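Local coordinates for PLP-Dependent L-Arginine Hydroxylase MppP (Streptomyces wadayamensis, PDB 6C9B), which uses pyridoxal phosphate to oxidise L-arginine, acting as an oxidase rather than an oxygenase and yielding 4-hydroxy-2-ketoarginine and 2-ketoarginine, at residues B[94-99]-B[245-250]. Residues are numbered along the deposited sequence; the frame is centred on the assembly and turned at random.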
loop_
_atom_site.group_PDB
_atom_site.type_symbol
_atom_site.label_atom_id
_atom_site.label_comp_id
_atom_site.label_asym_id
_atom_site.label_seq_id
_atom_site.Cartn_x
_atom_site.Cartn_y
_atom_site.Cartn_z
ATOM N N MET B 94 3.325 -7.417 -5.158
ATOM C CA MET B 94 3.425 -8.853 -4.917
ATOM C C MET B 94 2.091 -9.434 -4.437
ATOM O O MET B 94 1.734 -10.556 -4.798
ATOM C CB MET B 94 4.550 -9.119 -3.906
ATOM C CG MET B 94 4.784 -10.575 -3.610
ATOM S SD MET B 94 5.568 -11.336 -5.045
ATOM C CE MET B 94 4.698 -12.903 -5.027
ATOM N N GLU B 95 1.347 -8.699 -3.608
ATOM C CA GLU B 95 0.023 -9.155 -3.205
ATOM C C GLU B 95 -0.883 -9.285 -4.419
ATOM O O GLU B 95 -1.630 -10.263 -4.554
ATOM C CB GLU B 95 -0.582 -8.199 -2.178
ATOM C CG GLU B 95 -2.024 -8.488 -1.805
ATOM C CD GLU B 95 -2.259 -9.718 -0.940
ATOM O OE1 GLU B 95 -1.315 -10.451 -0.624
ATOM O OE2 GLU B 95 -3.436 -9.965 -0.573
ATOM N N ILE B 96 -0.831 -8.300 -5.309
ATOM C CA ILE B 96 -1.634 -8.344 -6.529
ATOM C C ILE B 96 -1.245 -9.557 -7.361
ATOM O O ILE B 96 -2.110 -10.303 -7.847
ATOM C CB ILE B 96 -1.459 -7.027 -7.308
ATOM C CG1 ILE B 96 -2.107 -5.873 -6.545
ATOM C CG2 ILE B 96 -2.054 -7.137 -8.698
ATOM C CD1 ILE B 96 -1.659 -4.502 -7.027
ATOM N N LEU B 97 0.064 -9.770 -7.539
ATOM C CA LEU B 97 0.529 -10.892 -8.348
ATOM C C LEU B 97 0.120 -12.213 -7.714
ATOM O O LEU B 97 -0.276 -13.159 -8.398
ATOM C CB LEU B 97 2.047 -10.815 -8.519
ATOM C CG LEU B 97 2.725 -11.985 -9.243
ATOM C CD1 LEU B 97 2.172 -12.129 -10.655
ATOM C CD2 LEU B 97 4.249 -11.813 -9.266
ATOM N N ALA B 98 0.270 -12.316 -6.408
ATOM C CA ALA B 98 -0.019 -13.581 -5.746
ATOM C C ALA B 98 -1.503 -13.912 -5.860
ATOM O O ALA B 98 -1.875 -15.053 -6.153
ATOM C CB ALA B 98 0.412 -13.499 -4.286
ATOM N N ARG B 99 -2.371 -12.935 -5.572
ATOM C CA ARG B 99 -3.799 -13.205 -5.675
ATOM C C ARG B 99 -4.170 -13.498 -7.123
ATOM O O ARG B 99 -5.020 -14.358 -7.382
ATOM C CB ARG B 99 -4.609 -12.038 -5.102
ATOM C CG ARG B 99 -6.105 -12.405 -4.997
ATOM C CD ARG B 99 -6.704 -11.957 -3.687
ATOM N NE ARG B 99 -6.889 -10.520 -3.570
ATOM C CZ ARG B 99 -7.810 -9.828 -4.230
ATOM N NH1 ARG B 99 -7.937 -8.534 -3.995
ATOM N NH2 ARG B 99 -8.576 -10.418 -5.147
ATOM N N LYS B 245 -7.127 -6.254 -13.219
ATOM C CA LYS B 245 -8.381 -6.163 -12.470
ATOM C C LYS B 245 -8.116 -6.088 -10.974
ATOM O O LYS B 245 -8.684 -5.235 -10.286
ATOM C CB LYS B 245 -9.274 -7.357 -12.805
ATOM C CG LYS B 245 -10.494 -7.562 -11.897
ATOM C CD LYS B 245 -11.410 -6.350 -11.781
ATOM C CE LYS B 245 -12.766 -6.753 -11.177
ATOM N NZ LYS B 245 -13.315 -5.783 -10.183
ATOM N N ILE B 246 -7.215 -6.924 -10.461
ATOM C CA ILE B 246 -6.973 -6.914 -9.025
ATOM C C ILE B 246 -6.254 -5.626 -8.627
ATOM O O ILE B 246 -6.598 -5.006 -7.616
ATOM C CB ILE B 246 -6.220 -8.175 -8.584
ATOM C CG1 ILE B 246 -7.169 -9.375 -8.745
ATOM C CG2 ILE B 246 -5.760 -8.054 -7.115
ATOM C CD1 ILE B 246 -6.520 -10.763 -8.509
ATOM N N TYR B 247 -5.324 -5.157 -9.466
ATOM C CA TYR B 247 -4.733 -3.830 -9.249
ATOM C C TYR B 247 -5.823 -2.794 -9.050
ATOM O O TYR B 247 -5.811 -2.026 -8.076
ATOM C CB TYR B 247 -3.838 -3.435 -10.426
ATOM C CG TYR B 247 -3.321 -2.020 -10.376
ATOM C CD1 TYR B 247 -4.041 -0.976 -10.908
ATOM C CD2 TYR B 247 -2.090 -1.735 -9.792
ATOM C CE1 TYR B 247 -3.561 0.332 -10.864
ATOM C CE2 TYR B 247 -1.611 -0.434 -9.740
ATOM C CZ TYR B 247 -2.351 0.589 -10.280
ATOM O OH TYR B 247 -1.864 1.876 -10.224
ATOM N N SER B 248 -6.799 -2.764 -9.957
ATOM C CA SER B 248 -7.811 -1.725 -9.875
ATOM C C SER B 248 -8.753 -1.899 -8.690
ATOM O O SER B 248 -9.403 -0.924 -8.284
ATOM C CB SER B 248 -8.603 -1.667 -11.175
ATOM O OG SER B 248 -9.490 -2.768 -11.299
ATOM N N ASP B 249 -8.840 -3.103 -8.113
ATOM C CA ASP B 249 -9.599 -3.277 -6.879
ATOM C C ASP B 249 -8.868 -2.674 -5.688
ATOM O O ASP B 249 -9.513 -2.295 -4.704
ATOM C CB ASP B 249 -9.840 -4.768 -6.602
ATOM C CG ASP B 249 -10.788 -5.424 -7.593
ATOM O OD1 ASP B 249 -11.573 -4.726 -8.270
ATOM O OD2 ASP B 249 -10.786 -6.674 -7.656
ATOM N N ILE B 250 -7.548 -2.578 -5.758
ATOM C CA ILE B 250 -6.752 -2.089 -4.627
ATOM C C ILE B 250 -6.481 -0.594 -4.731
ATOM O O ILE B 250 -6.469 0.098 -3.709
ATOM C CB ILE B 250 -5.447 -2.901 -4.497
ATOM C CG1 ILE B 250 -5.806 -4.336 -4.091
ATOM C CG2 ILE B 250 -4.503 -2.279 -3.433
ATOM C CD1 ILE B 250 -4.673 -5.267 -4.007
HETATM O O HOH W 1 -10.392 -8.206 -5.521
#
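Water 1 links Arg99 to Asp249, accepting from Arg99 NH2 at 2.9 Å and donating to Asp249 OD2 at 2.7 Å, and so joins two helices that both contact the edge strand 84-87 of the seven-stranded sheet in this aminotransferase fold of class I. The acid and the guanidinium never touch, Arg99 NH1 and Asp249 OD2 being 5.0 Å apart, yet the water, lying in the guanidinium plane, bridges the two groups and probably lets their opposite charges attract across it. The other oxygen, Asp249 OD1, offers its syn lone pair to Lys245 NZ within helix 243-250, while Arg99 NE forms a salt bridge with Glu95 of the second subunit. The polar bridge thus sits beside the dimer interface, where Leu121 of that subunit packs on Asp249 and Ile250.

Beneath the bridge the contact is a buried example of helix-helix packing: the axes of segments 94-99 and 245-250 approach to 9.4 Å, with their directions at 134°, nearer antiparallel than parallel. Ile246 CG2 lies over one guanidinium face, towards its rim, 3.8 Å from Arg99 NH1, and Ile246 CD1 reaches the aliphatic root of the same side chain at Arg99 CG. Bends at chi2 (136°) and chi3 (72°) set Arg99 CD and NE. Ile96 carries the remaining apolar contacts: its CG2 meets Ile246 CG2 at 4.1 Å, and its CG1 meets Ile250 CD1. Its remaining methyl approaches Tyr247, whose hydroxyl bonds to Ser86 O of strand 84-87; here Ile96 CD1 comes to the ring obliquely, 3.9 Å from Tyr247 CD2.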